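PDB 6NZ1: design construct XXA_GVDQ from Synthetic construct, which has no known natural function but was computationally designed and forms a helical homotrimer, one of a set of closely related designs that adopt two divergent folds. Local coordinates for residues V61-L64 and R65-E69; E69-A73 and I74-Q78; K89-K92 and R93-R97. All blocks are in the same frame, centred on the assembly; numbering follows the deposited sequence.

How the contacts relate
Contact 1 and contact 2 follow one another along helix 29-73 and share Glu69, their centres about 12 Å apart. Contact 1 is a buried stretch of that helix, whereas contact 2 is its end and the loop that turns the chain into helix 78-94. Contact 3 comes last, where helix 78-94 gives way to the C-terminal tail. The helical hairpin brings it back beside contact 1, with centres about 14 Å apart: Val61 packs on Leu91, Lys92 and Leu95. Contact 2 stays farther away, about 11 Å from contact 3 between nearest atoms. Each contact also touches other subunits, so hairpin packing and trimer assembly probably depend on many of the same residues.

Contact 1. Residues V61-L64 and R65-E69; sequences VEIL and RAIIE
Ile63 and Ile67 sit one turn apart on the long helix 29-73, on a buried stretch of the trimeric helical bundle. CG2 of Ile63 meets CD1 of Ile67 at 4.0 Å, the two side chains crossing obliquely. Regular backbone bonds join the same turns: Ile67 N to Ile63 O at 2.9 Å, Ala66 N to Glu62 O at 3.0 Å and Ile68 N to Leu64 O at 3.1 Å. Burial between helices suits the hydrocarbon of these branched residues, while the helix restricts their rotamers. Leu64 and Ile67 pack on their own counterparts, Leu64 and Ile67 of the third subunit. Ile63 meets Leu87 of the second subunit, and Ala66 and Ile67 meet its Met84; Ala66, with only a methyl, probably lets that neighbouring helix come near. Arg65 takes the boundary, its chain bent at chi2 (64°) and its side chain packed on Leu88 of helix 78-94, while Ile68 packs on Lys85 of the same helix. CG1 of Ile68 lies 3.4 Å from Leu64 O. At Ile67, CG1 stands beside the backbone N (chi1 -74°), which sets it over the preceding turn, 3.2 Å from Ile63 O.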
loop_
_atom_site.group_PDB
_atom_site.type_symbol
_atom_site.label_atom_id
_atom_site.label_comp_id
_atom_site.label_asym_id
_atom_site.label_seq_id
_atom_site.Cartn_x
_atom_site.Cartn_y
_atom_site.Cartn_z
ATOM N N VAL B 61 -4.696 9.026 -10.058
ATOM C CA VAL B 61 -5.086 10.429 -10.018
ATOM C C VAL B 61 -4.950 11.060 -11.399
ATOM O O VAL B 61 -5.764 11.898 -11.806
ATOM C CB VAL B 61 -4.238 11.160 -8.961
ATOM C CG1 VAL B 61 -4.284 12.635 -9.145
ATOM C CG2 VAL B 61 -4.720 10.835 -7.591
ATOM N N GLU B 62 -3.919 10.684 -12.140
ATOM C CA GLU B 62 -3.752 11.264 -13.463
ATOM C C GLU B 62 -4.892 10.854 -14.372
ATOM O O GLU B 62 -5.421 11.672 -15.134
ATOM C CB GLU B 62 -2.411 10.848 -14.047
ATOM C CG GLU B 62 -1.211 11.457 -13.311
ATOM C CD GLU B 62 -1.247 12.997 -13.220
ATOM O OE1 GLU B 62 -1.071 13.677 -14.250
ATOM O OE2 GLU B 62 -1.426 13.537 -12.116
ATOM N N ILE B 63 -5.294 9.594 -14.295
ATOM C CA ILE B 63 -6.417 9.134 -15.091
ATOM C C ILE B 63 -7.681 9.835 -14.651
ATOM O O ILE B 63 -8.541 10.181 -15.467
ATOM C CB ILE B 63 -6.557 7.611 -14.976
ATOM C CG1 ILE B 63 -5.348 6.919 -15.572
ATOM C CG2 ILE B 63 -7.821 7.118 -15.650
ATOM C CD1 ILE B 63 -5.188 5.486 -15.040
ATOM N N LEU B 64 -7.822 10.053 -13.355
ATOM C CA LEU B 64 -9.021 10.718 -12.888
ATOM C C LEU B 64 -9.070 12.150 -13.385
ATOM O O LEU B 64 -10.146 12.664 -13.687
ATOM C CB LEU B 64 -9.090 10.687 -11.369
ATOM C CG LEU B 64 -9.286 9.382 -10.600
ATOM C CD1 LEU B 64 -9.094 9.670 -9.093
ATOM C CD2 LEU B 64 -10.641 8.752 -10.835
ATOM N N ARG B 65 -7.921 12.819 -13.460
ATOM C CA ARG B 65 -7.902 14.174 -13.996
ATOM C C ARG B 65 -8.277 14.192 -15.471
ATOM O O ARG B 65 -9.005 15.083 -15.916
ATOM C CB ARG B 65 -6.521 14.798 -13.805
ATOM C CG ARG B 65 -6.360 16.204 -14.411
ATOM C CD ARG B 65 -7.279 17.180 -13.716
ATOM N NE ARG B 65 -7.369 18.508 -14.315
ATOM C CZ ARG B 65 -8.344 18.891 -15.126
ATOM N NH1 ARG B 65 -9.285 18.024 -15.459
ATOM N NH2 ARG B 65 -8.379 20.135 -15.591
ATOM N N ALA B 66 -7.763 13.235 -16.246
ATOM C CA ALA B 66 -8.081 13.169 -17.666
ATOM C C ALA B 66 -9.561 12.906 -17.870
ATOM O O ALA B 66 -10.170 13.432 -18.806
ATOM C CB ALA B 66 -7.252 12.082 -18.348
ATOM N N ILE B 67 -10.159 12.110 -16.988
ATOM C CA ILE B 67 -11.580 11.823 -17.077
ATOM C C ILE B 67 -12.398 13.084 -16.848
ATOM O O ILE B 67 -13.380 13.348 -17.554
ATOM C CB ILE B 67 -11.963 10.731 -16.073
ATOM C CG1 ILE B 67 -11.477 9.365 -16.541
ATOM C CG2 ILE B 67 -13.427 10.705 -15.916
ATOM C CD1 ILE B 67 -11.637 8.272 -15.514
ATOM N N ILE B 68 -12.028 13.868 -15.847
ATOM C CA ILE B 68 -12.721 15.130 -15.631
ATOM C C ILE B 68 -12.620 16.007 -16.874
ATOM O O ILE B 68 -13.591 16.667 -17.262
ATOM C CB ILE B 68 -12.166 15.831 -14.378
ATOM C CG1 ILE B 68 -12.530 15.001 -13.136
ATOM C CG2 ILE B 68 -12.714 17.246 -14.295
ATOM C CD1 ILE B 68 -11.828 15.401 -11.851
ATOM N N GLU B 69 -11.462 16.009 -17.537
ATOM C CA GLU B 69 -11.321 16.786 -18.762
ATOM C C GLU B 69 -12.235 16.260 -19.857
ATOM O O GLU B 69 -12.814 17.040 -20.621
ATOM C CB GLU B 69 -9.868 16.780 -19.226
ATOM C CG GLU B 69 -9.659 17.273 -20.648
ATOM C CD GLU B 69 -9.974 18.748 -20.837
ATOM O OE1 GLU B 69 -10.253 19.449 -19.848
ATOM O OE2 GLU B 69 -9.949 19.212 -21.994
#

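Contact 2. Residues E69-A73 and I74-Q78; sequences EALEA and IGVDQ
The backbone leaves helix 29-73 through a Schellman motif, in which Gly75, at phi 102° and psi 20°, reverses the chain while Val76 N bonds to Leu71 O at 3.1 Å and Gly75 N to Glu72 O at 3.2 Å. The Val76 N-H is tilted somewhat from the carbonyl plane of Leu71, whereas the Gly75 N-H comes in from above that of Glu72, away from its lone pairs. Ile74 N adds only a weak bond to Ala70 O. Glycine suits the positive phi because a CB would be jammed against the carbonyl oxygen of the residue before.

Val76 makes the hydrophobic contact between the residue after the glycine and the last turn that commonly accompanies a Schellman motif: its CG2 lies 3.8 Å from Leu71 CB. Ile74 folds back over the last turn. Its CG1 stands between the backbone N and the carbonyl carbon (chi1 59°), which directs it over the end of the helix, 3.1 Å from Leu71 O; CD1 then reaches Leu71 CD2 at 4.4 Å. Leu71 and Ile74 each pack on their own counterparts in the second subunit. An alanine in place of Ile74 would probably open a gap beside Leu71 and leave that neighbouring isoleucine without its mate. Glu72 OE1 forms a salt bridge with Lys85 of helix 78-94.

The chemistry is divided accordingly: backbone bonds take up the carbonyls of Leu71 and Glu72, hydrocarbon covers the turn, and the pairing of Glu72 with Lys85 helps tie together the helices that the loop connects.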
loop_
_atom_site.group_PDB
_atom_site.type_symbol
_atom_site.label_atom_id
_atom_site.label_comp_id
_atom_site.label_asym_id
_atom_site.label_seq_id
_atom_site.Cartn_x
_atom_site.Cartn_y
_atom_site.Cartn_z
ATOM N N GLU B 69 -11.462 16.009 -17.537
ATOM C CA GLU B 69 -11.321 16.786 -18.762
ATOM C C GLU B 69 -12.235 16.260 -19.857
ATOM O O GLU B 69 -12.814 17.040 -20.621
ATOM C CB GLU B 69 -9.868 16.780 -19.226
ATOM C CG GLU B 69 -9.659 17.273 -20.648
ATOM C CD GLU B 69 -9.974 18.748 -20.837
ATOM O OE1 GLU B 69 -10.253 19.449 -19.848
ATOM O OE2 GLU B 69 -9.949 19.212 -21.994
ATOM N N ALA B 70 -12.365 14.941 -19.966
ATOM C CA ALA B 70 -13.259 14.386 -20.973
ATOM C C ALA B 70 -14.671 14.903 -20.774
ATOM O O ALA B 70 -15.317 15.378 -21.714
ATOM C CB ALA B 70 -13.232 12.863 -20.918
ATOM N N LEU B 71 -15.170 14.818 -19.545
ATOM C CA LEU B 71 -16.501 15.314 -19.249
ATOM C C LEU B 71 -16.607 16.798 -19.528
ATOM O O LEU B 71 -17.656 17.275 -19.963
ATOM C CB LEU B 71 -16.841 15.041 -17.792
ATOM C CG LEU B 71 -16.865 13.562 -17.422
ATOM C CD1 LEU B 71 -17.196 13.388 -15.953
ATOM C CD2 LEU B 71 -17.869 12.836 -18.264
ATOM N N GLU B 72 -15.547 17.555 -19.250
ATOM C CA GLU B 72 -15.599 18.983 -19.541
ATOM C C GLU B 72 -15.524 19.249 -21.041
ATOM O O GLU B 72 -16.173 20.177 -21.540
ATOM C CB GLU B 72 -14.479 19.728 -18.809
ATOM C CG GLU B 72 -14.565 21.255 -18.921
ATOM C CD GLU B 72 -13.615 21.991 -17.998
ATOM O OE1 GLU B 72 -12.787 21.340 -17.325
ATOM O OE2 GLU B 72 -13.708 23.231 -17.941
ATOM N N ALA B 73 -14.731 18.461 -21.778
ATOM C CA ALA B 73 -14.570 18.695 -23.206
ATOM C C ALA B 73 -15.860 18.449 -23.970
ATOM O O ALA B 73 -15.988 18.882 -25.120
ATOM C CB ALA B 73 -13.465 17.802 -23.757
ATOM N N ILE B 74 -16.823 17.772 -23.355
ATOM C CA ILE B 74 -18.073 17.455 -24.020
ATOM C C ILE B 74 -19.230 18.287 -23.520
ATOM O O ILE B 74 -20.363 18.087 -23.981
ATOM C CB ILE B 74 -18.408 15.965 -23.883
ATOM C CG1 ILE B 74 -18.511 15.605 -22.415
ATOM C CG2 ILE B 74 -17.367 15.146 -24.550
ATOM C CD1 ILE B 74 -19.222 14.307 -22.179
ATOM N N GLY B 75 -19.006 19.177 -22.567
ATOM C CA GLY B 75 -20.019 20.130 -22.187
ATOM C C GLY B 75 -20.780 19.838 -20.918
ATOM O O GLY B 75 -21.865 20.403 -20.731
ATOM N N VAL B 76 -20.246 19.002 -20.028
ATOM C CA VAL B 76 -20.929 18.725 -18.770
ATOM C C VAL B 76 -20.928 19.974 -17.887
ATOM O O VAL B 76 -19.976 20.762 -17.883
ATOM C CB VAL B 76 -20.270 17.531 -18.057
ATOM C CG1 VAL B 76 -20.975 17.259 -16.743
ATOM C CG2 VAL B 76 -20.284 16.293 -18.943
ATOM N N ASP B 77 -22.002 20.130 -17.108
ATOM C CA ASP B 77 -22.234 21.328 -16.307
ATOM C C ASP B 77 -21.085 21.569 -15.342
ATOM O O ASP B 77 -20.652 20.650 -14.637
ATOM C CB ASP B 77 -23.548 21.171 -15.524
ATOM C CG ASP B 77 -24.251 22.495 -15.252
ATOM O OD1 ASP B 77 -23.839 23.527 -15.828
ATOM O OD2 ASP B 77 -25.218 22.496 -14.456
ATOM N N GLN B 78 -20.603 22.812 -15.294
ATOM C CA GLN B 78 -19.607 23.155 -14.295
ATOM C C GLN B 78 -20.139 22.922 -12.884
ATOM O O GLN B 78 -19.362 22.708 -11.957
ATOM C CB GLN B 78 -19.183 24.612 -14.495
ATOM C CG GLN B 78 -17.856 24.721 -15.285
#

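Contact 3. Residues K89-K92 and R93-R97; sequences KDLK and RSLER
Lys89 and Asp90 offer their carbonyls to Arg93 and Ser94 as the chain runs out of regular helix. Arg93 N bonds to Lys89 O at 3.0 Å. Asp90 O is gripped twice by one residue, with a weak third bond from Arg93 N: Ser94 N approaches nearly along the C=O axis at 3.0 Å, and Ser94 OG, from above the carbonyl plane, donates at 3.2 Å. The hydroxyl stands between its own backbone N and carbonyl carbon (chi1 61°), close enough to the helix to give this second bond. A serine is well suited here, since the same OG also takes a hydrogen bond from Gln59 NE2 of the third subunit.

These bonds belong to the C-terminal end of helix 78-94, the second arm of the helical hairpin, where carbonyls begin to lack the amide partners of a following turn. Arg97 makes up for one of them by reaching back from the tail. Its NH2 meets Lys92 O at 2.9 Å in an almost perfectly straight bond (179°) that uses a carbonyl lone pair and lies in the guanidinium plane. A positive group at this end of a helix probably also suits the helix dipole. One face of the same guanidinium rests on Leu95 CD2, toward its rim.

Among the charged side chains, Asp90 and Arg93 lie side by side, pointing the same way. Their salt bridge is long and weak, Asp90 OD1 to Arg93 NH1 being 3.5 Å, with the two flat groups turned 64° apart.

Apolar packing falls to Leu91 and Leu95, the buried leucines of this helix end. Leu91 also leans on Val61 of helix 29-73, and the two leucines meet through their CD1 methyls, 3.9 Å between Leu91 CD1 and Leu95 CD1.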
loop_
_atom_site.group_PDB
_atom_site.type_symbol
_atom_site.label_atom_id
_atom_site.label_comp_id
_atom_site.label_asym_id
_atom_site.label_seq_id
_atom_site.Cartn_x
_atom_site.Cartn_y
_atom_site.Cartn_z
ATOM N N LYS B 89 -8.642 17.797 -6.073
ATOM C CA LYS B 89 -7.705 18.729 -5.465
ATOM C C LYS B 89 -7.312 18.241 -4.082
ATOM O O LYS B 89 -6.127 18.135 -3.762
ATOM C CB LYS B 89 -8.324 20.132 -5.400
ATOM C CG LYS B 89 -7.458 21.219 -4.770
ATOM C CD LYS B 89 -8.298 22.442 -4.405
ATOM C CE LYS B 89 -7.460 23.588 -3.870
ATOM N NZ LYS B 89 -6.487 24.119 -4.869
ATOM N N ASP B 90 -8.307 17.920 -3.255
ATOM C CA ASP B 90 -8.037 17.471 -1.899
ATOM C C ASP B 90 -7.203 16.199 -1.905
ATOM O O ASP B 90 -6.230 16.071 -1.155
ATOM C CB ASP B 90 -9.356 17.250 -1.161
ATOM C CG ASP B 90 -10.096 18.553 -0.840
ATOM O OD1 ASP B 90 -9.613 19.657 -1.179
ATOM O OD2 ASP B 90 -11.190 18.461 -0.239
ATOM N N LEU B 91 -7.567 15.241 -2.750
ATOM C CA LEU B 91 -6.797 14.009 -2.826
ATOM C C LEU B 91 -5.362 14.272 -3.250
ATOM O O LEU B 91 -4.425 13.685 -2.702
ATOM C CB LEU B 91 -7.460 13.052 -3.801
ATOM C CG LEU B 91 -6.668 11.806 -4.157
ATOM C CD1 LEU B 91 -6.415 11.010 -2.928
ATOM C CD2 LEU B 91 -7.442 11.020 -5.178
ATOM N N LYS B 92 -5.170 15.131 -4.246
ATOM C CA LYS B 92 -3.824 15.481 -4.663
ATOM C C LYS B 92 -3.022 16.101 -3.521
ATOM O O LYS B 92 -1.797 15.941 -3.461
ATOM C CB LYS B 92 -3.904 16.429 -5.846
ATOM C CG LYS B 92 -4.133 15.766 -7.191
ATOM C CD LYS B 92 -3.840 16.798 -8.267
ATOM C CE LYS B 92 -3.750 16.217 -9.636
ATOM N NZ LYS B 92 -3.375 17.298 -10.626
ATOM N N ARG B 93 -3.688 16.804 -2.608
ATOM C CA ARG B 93 -2.990 17.372 -1.464
ATOM C C ARG B 93 -2.591 16.286 -0.473
ATOM O O ARG B 93 -1.441 16.225 -0.032
ATOM C CB ARG B 93 -3.875 18.410 -0.785
ATOM C CG ARG B 93 -4.045 19.683 -1.581
ATOM C CD ARG B 93 -4.455 20.827 -0.679
ATOM N NE ARG B 93 -5.811 20.692 -0.148
ATOM C CZ ARG B 93 -6.105 20.198 1.050
ATOM N NH1 ARG B 93 -7.378 20.140 1.452
ATOM N NH2 ARG B 93 -5.130 19.774 1.850
ATOM N N SER B 94 -3.526 15.418 -0.111
ATOM C CA SER B 94 -3.273 14.422 0.912
ATOM C C SER B 94 -2.755 13.119 0.345
ATOM O O SER B 94 -2.755 12.104 1.046
ATOM C CB SER B 94 -4.542 14.161 1.706
ATOM O OG SER B 94 -5.548 13.677 0.844
ATOM N N LEU B 95 -2.300 13.118 -0.895
ATOM C CA LEU B 95 -1.808 11.891 -1.488
ATOM C C LEU B 95 -0.478 11.490 -0.864
ATOM O O LEU B 95 0.428 12.312 -0.701
ATOM C CB LEU B 95 -1.652 12.075 -2.993
ATOM C CG LEU B 95 -1.477 10.832 -3.862
ATOM C CD1 LEU B 95 -2.741 10.013 -3.866
ATOM C CD2 LEU B 95 -1.074 11.178 -5.268
ATOM N N GLU B 96 -0.354 10.214 -0.537
ATOM C CA GLU B 96 0.937 9.658 -0.170
ATOM C C GLU B 96 1.854 9.666 -1.384
ATOM O O GLU B 96 1.516 9.111 -2.430
ATOM C CB GLU B 96 0.751 8.239 0.365
ATOM C CG GLU B 96 2.028 7.524 0.749
ATOM C CD GLU B 96 2.607 8.021 2.040
ATOM O OE1 GLU B 96 2.026 8.916 2.670
ATOM O OE2 GLU B 96 3.655 7.504 2.430
ATOM N N ARG B 97 3.020 10.284 -1.245
ATOM C CA ARG B 97 3.962 10.343 -2.344
ATOM C C ARG B 97 5.336 9.911 -1.878
ATOM O O ARG B 97 5.497 9.425 -0.754
ATOM C CB ARG B 97 4.027 11.757 -2.917
ATOM C CG ARG B 97 2.675 12.377 -3.136
ATOM C CD ARG B 97 2.791 13.815 -3.620
ATOM N NE ARG B 97 1.486 14.333 -4.014
ATOM C CZ ARG B 97 1.003 14.249 -5.247
ATOM N NH1 ARG B 97 1.730 13.689 -6.193
ATOM N NH2 ARG B 97 -0.195 14.725 -5.534
#